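Local coordinates for hypothetical protein YfiH (Bacillus licheniformis, PDB 6DZD) that probably catalyses the phosphorolysis of adenosine, inosine and S-methyl-5'-thioadenosine and also deaminates adenosine, and holds a zinc ion in a site of four cysteines, at residues Q56-E59 with Q60-I63; V94-G97 with D98-S101; L225-V228 with N229-L232. All coordinates share one frame; numbering follows the deposited sequence.

Interaction 1 (Q56-E59 with Q60-I63); sequences QDHE and QHVI
Ile63 N gives the first turn of helix 59-72 a nearly straight bond, 3.1 Å to Glu59 O with an N-H...O angle of 170°. One residue earlier, Val62 N reaches His58 O at 3.3 Å, lying in the plane of that carbonyl; His61 N makes a weak bond to the same oxygen. His58, the N-cap residue, thus starts the helix through its main-chain oxygen, while its ring makes a separate contact. The imidazole presents CD2 to the middle of the His61 ring in an edge-to-face pair, with centroids 4.7 Å apart and planes at 65°. With CG anti to the backbone N (chi1 -171°), the His58 ring lies alongside the new helix, where His61 meets it. A water in the plane of the His61 ring joins ND1 to Asp57 OD1. The other carboxylate oxygen, OD2, is held by Ser42 and Asn50 and also touches Val62 CG2 at 3.8 Å. On another side of the turn, Ile63 CD1 packs along the Glu59 side chain. An acidic group suits this end of a helix, whose positive dipole would probably stabilise Asp57; the same dipole would disfavour a charged His61 and nearby Asp57 favour it, a balance left unsettled.

Interaction 2 (V94-G97 with D98-S101); sequences VTDG and DRAS
Asp98 N bonds to Thr95 O and Arg99 N to Asp96 O, winding the chain into a short 3-10 turn that runs straight into a type II beta turn from Asp98 to Ser101. The Asp98 carboxylate folds back over the start of this turn. Its OD2 accepts Thr95 N at 2.9 Å, met on the anti side of the carboxylate but 27° out of its plane, and takes a second bond from His92 NE2 on strand 91-93. CG stands anti to the carbonyl carbon (chi1 -68°), which directs the acid back toward the preceding residues. Beside it, Val94 CG1 lies 3.6 Å from Asp98 CB, a small apolar contact flanking the polar one. With an alanine here, Thr95 N and His92 NE2 would probably lose their shared acceptor, and the loop this tie to the strand. Asp98 O is busy as well: Ser101 N and Ser101 OG approach it from the same face of its plane, OG at 2.7 Å, a double grip that a short hydroxyl side chain can supply. At the surface, Asp96 OD1 makes a salt bridge with Arg99 NH1 at 2.9 Å; its hydrogen bond is weak because the N-H...O angle is only 120°, and the two flat groups are turned well away from coplanar. Stronger partners lie beyond: Asp96 OD2 pairs with Arg120, and Arg99 NE with Asp79. Acids and arginines therefore alternate in space, Asp79-Arg99-Asp96-Arg120, and their charges probably balance one another while tying this loop to neighbouring parts of the chain.

Interaction 3 (L225-V228 with N229-L232); sequences LKEV and NRQL
Asn229 ND2 donates to Leu225 O at 2.7 Å, a side-chain bond added to the regular alpha-helical pattern of helix 225-236. The backbone N of Asn229 reaches the same oxygen at 3.3 Å from the opposite face of the carbonyl plane, so one acceptor is gripped twice by one residue. On another side of the helix, Glu227 and Arg230 form an i to i+3 salt bridge. Glu227 OE2 lies 3.2 Å from Arg230 NH1 and in the guanidinium plane, while NH1 sits above the carboxylate plane; NE makes weak bonds to both carboxylate oxygens. A bend at chi3 (69°) turns the end of the arginine so that this edge faces the acid. Val228 and Leu232, one turn apart, run side by side with CG1 and CD1 4.1 Å from each other, as suits branched apolar residues on a buried face.

Further out, Thr155 of helix 152-157 also binds Asn229 ND2, and Leu225 and Asn229 rest on Val133 of strand 133-139, fixing the helix against a mixed sheet. Lys226 leaves the helix toward the zinc site: its side chain comes within about 5 Å of that of Cys249, a zinc ligand, and NZ donates to the carbonyl oxygens of Ser246 and Leu248.

All three contacts join neighbours along the chain, but each belongs to a different element: helix 59-72, the loop after strand 91-93, and helix 225-236. Interaction 3 is the core one, in a buried stretch of helix packed against strands of a sheet and helix 152-157 and closest to the zinc site. Interaction 2 is a surface loop after an edge strand, and interaction 1, partly buried, is a helix start; both lie away from the annotated sites. Interactions 1 and 2 approach to about 10 Å between nearest atoms, whereas interaction 3 lies across the chain's centre from each. Chemistry follows place: paired imidazoles and a water in 56-63, charges shared with residues elsewhere in the sequence in 94-101, and apolar packing, a doubly held carbonyl and a salt bridge in 225-232.

Interaction 1 (Q56-E59 with Q60-I63)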
ATOM      1  N   GLN A  56      -4.777  14.054 -12.189  1.00 25.72           N
ATOM      2  CA  GLN A  56      -4.713  15.177 -13.132  1.00 26.33           C
ATOM      3  C   GLN A  56      -3.309  15.783 -13.232  1.00 26.04           C
ATOM      4  O   GLN A  56      -3.149  16.989 -13.426  1.00 26.06           O
ATOM      5  CB  GLN A  56      -5.730  16.251 -12.740  1.00 26.21           C
ATOM      6  CG  GLN A  56      -7.096  15.709 -12.368  1.00 26.28           C
ATOM      7  CD  GLN A  56      -8.004  16.810 -11.827  1.00 26.10           C
ATOM      8  OE1 GLN A  56      -7.879  17.231 -10.667  1.00 25.26           O
ATOM      9  NE2 GLN A  56      -8.907  17.311 -12.680  1.00 26.90           N
ATOM     10  N   ASP A  57      -2.286  14.933 -13.138  1.00 21.42           N
ATOM     11  CA  ASP A  57      -0.931  15.286 -13.532  1.00 21.44           C
ATOM     12  C   ASP A  57      -0.763  15.098 -15.041  1.00 22.44           C
ATOM     13  O   ASP A  57      -1.612  14.517 -15.723  1.00 22.95           O
ATOM     14  CB  ASP A  57       0.083  14.442 -12.759  1.00 20.77           C
ATOM     15  CG  ASP A  57       1.532  14.942 -12.910  1.00 20.69           C
ATOM     16  OD1 ASP A  57       1.771  15.953 -13.615  1.00 21.05           O
ATOM     17  OD2 ASP A  57       2.441  14.323 -12.307  1.00 20.26           O
ATOM     18  N   HIS A  58       0.352  15.600 -15.565  1.00 23.67           N
ATOM     19  CA  HIS A  58       0.674  15.409 -16.972  1.00 24.45           C
ATOM     20  C   HIS A  58       0.955  13.939 -17.238  1.00 24.57           C
ATOM     21  O   HIS A  58       1.926  13.382 -16.715  1.00 24.28           O
ATOM     22  CB  HIS A  58       1.873  16.257 -17.376  1.00 24.60           C
ATOM     23  CG  HIS A  58       2.117  16.274 -18.852  1.00 25.41           C
ATOM     24  ND1 HIS A  58       1.221  16.820 -19.749  1.00 25.88           N
ATOM     25  CD2 HIS A  58       3.142  15.789 -19.594  1.00 25.84           C
ATOM     26  CE1 HIS A  58       1.695  16.692 -20.978  1.00 26.54           C
ATOM     27  NE2 HIS A  58       2.859  16.068 -20.911  1.00 26.53           N
ATOM     28  N   GLU A  59       0.123  13.328 -18.085  1.00 25.06           N
ATOM     29  CA  GLU A  59       0.108  11.874 -18.200  1.00 24.88           C
ATOM     30  C   GLU A  59       1.473  11.328 -18.608  1.00 24.78           C
ATOM     31  O   GLU A  59       1.959  10.347 -18.034  1.00 24.13           O
ATOM     32  CB  GLU A  59      -0.970  11.453 -19.192  1.00 25.36           C
ATOM     33  CG  GLU A  59      -1.027   9.963 -19.385  1.00 25.04           C
ATOM     34  CD  GLU A  59      -2.063   9.560 -20.411  1.00 25.54           C
ATOM     35  OE1 GLU A  59      -3.081  10.283 -20.530  1.00 26.00           O
ATOM     36  OE2 GLU A  59      -1.850   8.527 -21.105  1.00 25.53           O
ATOM     37  N   GLN A  60       2.114  11.966 -19.589  1.00 23.63           N
ATOM     38  CA  GLN A  60       3.418  11.513 -20.057  1.00 23.75           C
ATOM     39  C   GLN A  60       4.458  11.541 -18.946  1.00 23.27           C
ATOM     40  O   GLN A  60       5.384  10.723 -18.948  1.00 23.08           O
ATOM     41  CB  GLN A  60       3.884  12.360 -21.243  1.00 24.62           C
ATOM     42  CG  GLN A  60       5.014  11.713 -21.996  1.00 25.23           C
ATOM     43  CD  GLN A  60       4.863  10.189 -22.019  1.00 25.30           C
ATOM     44  OE1 GLN A  60       3.945   9.649 -22.658  1.00 26.07           O
ATOM     45  NE2 GLN A  60       5.754   9.485 -21.305  1.00 24.65           N
ATOM     46  N   HIS A  61       4.356  12.495 -18.016  1.00 23.06           N
ATOM     47  CA  HIS A  61       5.306  12.538 -16.908  1.00 22.63           C
ATOM     48  C   HIS A  61       5.120  11.345 -15.970  1.00 21.85           C
ATOM     49  O   HIS A  61       6.105  10.785 -15.474  1.00 21.53           O
ATOM     50  CB  HIS A  61       5.198  13.872 -16.162  1.00 22.37           C
ATOM     51  CG  HIS A  61       5.745  15.042 -16.935  1.00 22.81           C
ATOM     52  ND1 HIS A  61       5.538  16.350 -16.556  1.00 22.42           N
ATOM     53  CD2 HIS A  61       6.480  15.095 -18.074  1.00 23.55           C
ATOM     54  CE1 HIS A  61       6.118  17.158 -17.429  1.00 22.90           C
ATOM     55  NE2 HIS A  61       6.703  16.422 -18.356  1.00 23.62           N
ATOM     56  N   VAL A  62       3.870  10.942 -15.713  1.00 20.52           N
ATOM     57  CA  VAL A  62       3.604   9.806 -14.823  1.00 19.65           C
ATOM     58  C   VAL A  62       4.122   8.506 -15.432  1.00 19.82           C
ATOM     59  O   VAL A  62       4.746   7.682 -14.751  1.00 19.17           O
ATOM     60  CB  VAL A  62       2.098   9.707 -14.509  1.00 19.39           C
ATOM     61  CG1 VAL A  62       1.827   8.559 -13.569  1.00 18.48           C
ATOM     62  CG2 VAL A  62       1.561  11.015 -13.929  1.00 19.16           C
ATOM     63  N   ILE A  63       3.859   8.297 -16.726  1.00 21.25           N
ATOM     64  CA  ILE A  63       4.359   7.105 -17.399  1.00 20.84           C
ATOM     65  C   ILE A  63       5.883   7.078 -17.378  1.00 21.00           C
ATOM     66  O   ILE A  63       6.501   6.015 -17.199  1.00 20.38           O
ATOM     67  CB  ILE A  63       3.788   7.034 -18.824  1.00 21.55           C
ATOM     68  CG1 ILE A  63       2.323   6.588 -18.748  1.00 21.36           C
ATOM     69  CG2 ILE A  63       4.616   6.103 -19.679  1.00 22.73           C
ATOM     70  CD1 ILE A  63       1.478   7.020 -19.910  1.00 22.18           C
TER
HETATM   71  O   HOH W   1       3.607  17.569 -14.287  1.00 17.78           O

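Interaction 2 (V94-G97 with D98-S101)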
ATOM      1  N   VAL A  94      -4.182 -11.634  -9.684  1.00 20.26           N
ATOM      2  CA  VAL A  94      -3.632 -11.218 -10.969  1.00 21.04           C
ATOM      3  C   VAL A  94      -3.022 -12.414 -11.687  1.00 23.04           C
ATOM      4  O   VAL A  94      -2.203 -13.142 -11.116  1.00 23.25           O
ATOM      5  CB  VAL A  94      -2.599 -10.097 -10.771  1.00 19.90           C
ATOM      6  CG1 VAL A  94      -2.128  -9.581 -12.106  1.00 20.92           C
ATOM      7  CG2 VAL A  94      -3.203  -8.967  -9.959  1.00 18.56           C
ATOM      8  N   THR A  95      -3.408 -12.613 -12.949  1.00 24.72           N
ATOM      9  CA  THR A  95      -2.863 -13.687 -13.785  1.00 27.03           C
ATOM     10  C   THR A  95      -2.183 -13.095 -15.017  1.00 28.15           C
ATOM     11  O   THR A  95      -2.180 -11.874 -15.225  1.00 27.09           O
ATOM     12  CB  THR A  95      -3.944 -14.691 -14.200  1.00 28.64           C
ATOM     13  OG1 THR A  95      -4.843 -14.069 -15.126  1.00 29.18           O
ATOM     14  CG2 THR A  95      -4.727 -15.185 -12.977  1.00 27.53           C
ATOM     15  N   ASP A  96      -1.625 -13.986 -15.853  1.00 30.54           N
ATOM     16  CA  ASP A  96      -0.877 -13.542 -17.035  1.00 32.01           C
ATOM     17  C   ASP A  96      -1.713 -12.641 -17.924  1.00 32.13           C
ATOM     18  O   ASP A  96      -1.212 -11.652 -18.458  1.00 31.95           O
ATOM     19  CB  ASP A  96      -0.426 -14.730 -17.886  1.00 35.05           C
ATOM     20  CG  ASP A  96       0.819 -15.412 -17.365  1.00 35.59           C
ATOM     21  OD1 ASP A  96       1.496 -14.881 -16.447  1.00 33.70           O
ATOM     22  OD2 ASP A  96       1.122 -16.506 -17.900  1.00 38.18           O
ATOM     23  N   GLY A  97      -2.986 -12.974 -18.100  1.00 32.61           N
ATOM     24  CA  GLY A  97      -3.846 -12.158 -18.934  1.00 32.97           C
ATOM     25  C   GLY A  97      -3.994 -10.731 -18.456  1.00 30.60           C
ATOM     26  O   GLY A  97      -4.249  -9.839 -19.263  1.00 31.00           O
ATOM     27  N   ASP A  98      -3.822 -10.486 -17.153  1.00 28.31           N
ATOM     28  CA  ASP A  98      -3.937  -9.141 -16.601  1.00 26.18           C
ATOM     29  C   ASP A  98      -2.735  -8.279 -16.893  1.00 25.85           C
ATOM     30  O   ASP A  98      -2.733  -7.111 -16.489  1.00 24.27           O
ATOM     31  CB  ASP A  98      -4.098  -9.164 -15.081  1.00 24.10           C
ATOM     32  CG  ASP A  98      -5.409  -9.738 -14.638  1.00 24.11           C
ATOM     33  OD1 ASP A  98      -6.452  -9.396 -15.233  1.00 24.75           O
ATOM     34  OD2 ASP A  98      -5.374 -10.541 -13.686  1.00 23.61           O
ATOM     35  N   ARG A  99      -1.700  -8.836 -17.512  1.00 27.39           N
ATOM     36  CA  ARG A  99      -0.458  -8.105 -17.712  1.00 27.21           C
ATOM     37  C   ARG A  99      -0.729  -6.768 -18.376  1.00 26.94           C
ATOM     38  O   ARG A  99      -1.661  -6.628 -19.177  1.00 27.93           O
ATOM     39  CB  ARG A  99       0.495  -8.916 -18.573  1.00 29.59           C
ATOM     40  CG  ARG A  99       1.717  -9.393 -17.860  1.00 29.39           C
ATOM     41  CD  ARG A  99       2.527 -10.291 -18.785  1.00 32.21           C
ATOM     42  NE  ARG A  99       3.766 -10.619 -18.118  1.00 32.14           N
ATOM     43  CZ  ARG A  99       3.885 -11.617 -17.261  1.00 32.05           C
ATOM     44  NH1 ARG A  99       2.836 -12.382 -17.002  1.00 32.01           N
ATOM     45  NH2 ARG A  99       5.043 -11.839 -16.664  1.00 32.12           N
ATOM     46  N   ALA A 100       0.058  -5.771 -17.982  1.00 25.65           N
ATOM     47  CA  ALA A 100       0.059  -4.417 -18.533  1.00 25.38           C
ATOM     48  C   ALA A 100      -1.248  -3.658 -18.286  1.00 24.92           C
ATOM     49  O   ALA A 100      -1.389  -2.522 -18.757  1.00 25.38           O
ATOM     50  CB  ALA A 100       0.381  -4.423 -20.036  1.00 27.77           C
ATOM     51  N   SER A 101      -2.163  -4.193 -17.478  1.00 23.99           N
ATOM     52  CA  SER A 101      -3.445  -3.532 -17.263  1.00 24.28           C
ATOM     53  C   SER A 101      -3.244  -2.325 -16.355  1.00 23.71           C
ATOM     54  O   SER A 101      -2.793  -2.464 -15.209  1.00 22.49           O
ATOM     55  CB  SER A 101      -4.464  -4.492 -16.639  1.00 24.19           C
ATOM     56  OG  SER A 101      -4.757  -5.618 -17.457  1.00 25.09           O
TER

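Interaction 3 (L225-V228 with N229-L232)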
ATOM      1  N   LEU A 225      -3.952   4.321  11.771  1.00 20.18           N
ATOM      2  CA  LEU A 225      -4.499   3.354  10.820  1.00 20.04           C
ATOM      3  C   LEU A 225      -3.593   2.139  10.632  1.00 20.89           C
ATOM      4  O   LEU A 225      -4.080   1.058  10.279  1.00 21.61           O
ATOM      5  CB  LEU A 225      -4.740   4.038   9.479  1.00 18.38           C
ATOM      6  CG  LEU A 225      -5.944   4.962   9.464  1.00 17.56           C
ATOM      7  CD1 LEU A 225      -5.992   5.696   8.156  1.00 15.89           C
ATOM      8  CD2 LEU A 225      -7.229   4.153   9.739  1.00 18.53           C
ATOM      9  N   LYS A 226      -2.280   2.300  10.843  1.00 20.14           N
ATOM     10  CA  LYS A 226      -1.368   1.162  10.758  1.00 19.57           C
ATOM     11  C   LYS A 226      -1.665   0.140  11.850  1.00 20.05           C
ATOM     12  O   LYS A 226      -1.513  -1.067  11.642  1.00 19.60           O
ATOM     13  CB  LYS A 226       0.080   1.636  10.888  1.00 19.82           C
ATOM     14  CG  LYS A 226       0.610   2.567   9.809  1.00 19.87           C
ATOM     15  CD  LYS A 226       2.057   2.925  10.130  1.00 20.20           C
ATOM     16  CE  LYS A 226       2.527   4.120   9.355  1.00 20.82           C
ATOM     17  NZ  LYS A 226       3.795   4.671   9.917  1.00 21.44           N
ATOM     18  N   GLU A 227      -2.065   0.613  13.028  1.00 21.43           N
ATOM     19  CA  GLU A 227      -2.232  -0.290  14.159  1.00 21.85           C
ATOM     20  C   GLU A 227      -3.500  -1.117  14.024  1.00 21.52           C
ATOM     21  O   GLU A 227      -3.520  -2.293  14.397  1.00 21.67           O
ATOM     22  CB  GLU A 227      -2.223   0.507  15.466  1.00 23.31           C
ATOM     23  CG  GLU A 227      -2.330  -0.331  16.727  1.00 25.06           C
ATOM     24  CD  GLU A 227      -1.167  -1.309  16.925  1.00 25.39           C
ATOM     25  OE1 GLU A 227      -0.143  -1.236  16.188  1.00 24.40           O
ATOM     26  OE2 GLU A 227      -1.296  -2.155  17.844  1.00 26.88           O
ATOM     27  N   VAL A 228      -4.572  -0.513  13.518  1.00 22.32           N
ATOM     28  CA  VAL A 228      -5.779  -1.281  13.272  1.00 21.87           C
ATOM     29  C   VAL A 228      -5.498  -2.364  12.252  1.00 20.79           C
ATOM     30  O   VAL A 228      -5.980  -3.495  12.376  1.00 20.75           O
ATOM     31  CB  VAL A 228      -6.920  -0.365  12.807  1.00 21.84           C
ATOM     32  CG1 VAL A 228      -8.196  -1.168  12.660  1.00 21.61           C
ATOM     33  CG2 VAL A 228      -7.096   0.793  13.766  1.00 23.15           C
ATOM     34  N   ASN A 229      -4.732  -2.034  11.216  1.00 21.27           N
ATOM     35  CA  ASN A 229      -4.387  -3.052  10.238  1.00 20.40           C
ATOM     36  C   ASN A 229      -3.480  -4.119  10.845  1.00 20.82           C
ATOM     37  O   ASN A 229      -3.695  -5.317  10.624  1.00 20.67           O
ATOM     38  CB  ASN A 229      -3.760  -2.404   9.012  1.00 19.78           C
ATOM     39  CG  ASN A 229      -4.797  -1.784   8.110  1.00 19.20           C
ATOM     40  OD1 ASN A 229      -5.435  -2.472   7.315  1.00 18.54           O
ATOM     41  ND2 ASN A 229      -4.993  -0.485   8.243  1.00 19.79           N
ATOM     42  N   ARG A 230      -2.483  -3.719  11.634  1.00 21.12           N
ATOM     43  CA  ARG A 230      -1.681  -4.731  12.309  1.00 21.59           C
ATOM     44  C   ARG A 230      -2.557  -5.624  13.174  1.00 21.83           C
ATOM     45  O   ARG A 230      -2.379  -6.847  13.199  1.00 21.94           O
ATOM     46  CB  ARG A 230      -0.585  -4.086  13.143  1.00 22.32           C
ATOM     47  CG  ARG A 230       0.387  -5.093  13.697  1.00 22.77           C
ATOM     48  CD  ARG A 230       1.067  -4.560  14.964  1.00 23.69           C
ATOM     49  NE  ARG A 230       0.140  -4.462  16.086  1.00 24.55           N
ATOM     50  CZ  ARG A 230      -0.236  -5.511  16.814  1.00 25.85           C
ATOM     51  NH1 ARG A 230      -1.085  -5.363  17.821  1.00 27.26           N
ATOM     52  NH2 ARG A 230       0.240  -6.716  16.525  1.00 25.92           N
ATOM     53  N   GLN A 231      -3.531  -5.033  13.863  1.00 23.45           N
ATOM     54  CA  GLN A 231      -4.444  -5.832  14.666  1.00 23.91           C
ATOM     55  C   GLN A 231      -5.245  -6.776  13.789  1.00 23.14           C
ATOM     56  O   GLN A 231      -5.484  -7.928  14.164  1.00 23.67           O
ATOM     57  CB  GLN A 231      -5.366  -4.925  15.478  1.00 24.56           C
ATOM     58  CG  GLN A 231      -4.710  -4.299  16.694  1.00 26.02           C
ATOM     59  CD  GLN A 231      -5.700  -3.630  17.631  1.00 27.63           C
ATOM     60  OE1 GLN A 231      -6.800  -4.134  17.861  1.00 28.34           O
ATOM     61  NE2 GLN A 231      -5.299  -2.500  18.203  1.00 28.50           N
ATOM     62  N   LEU A 232      -5.624  -6.325  12.593  1.00 24.19           N
ATOM     63  CA  LEU A 232      -6.433  -7.162  11.724  1.00 23.45           C
ATOM     64  C   LEU A 232      -5.646  -8.335  11.156  1.00 23.36           C
ATOM     65  O   LEU A 232      -6.216  -9.416  10.961  1.00 23.28           O
ATOM     66  CB  LEU A 232      -7.004  -6.320  10.598  1.00 22.54           C
ATOM     67  CG  LEU A 232      -8.153  -5.432  11.060  1.00 22.80           C
ATOM     68  CD1 LEU A 232      -8.326  -4.283  10.070  1.00 22.25           C
ATOM     69  CD2 LEU A 232      -9.431  -6.256  11.223  1.00 23.18           C
TER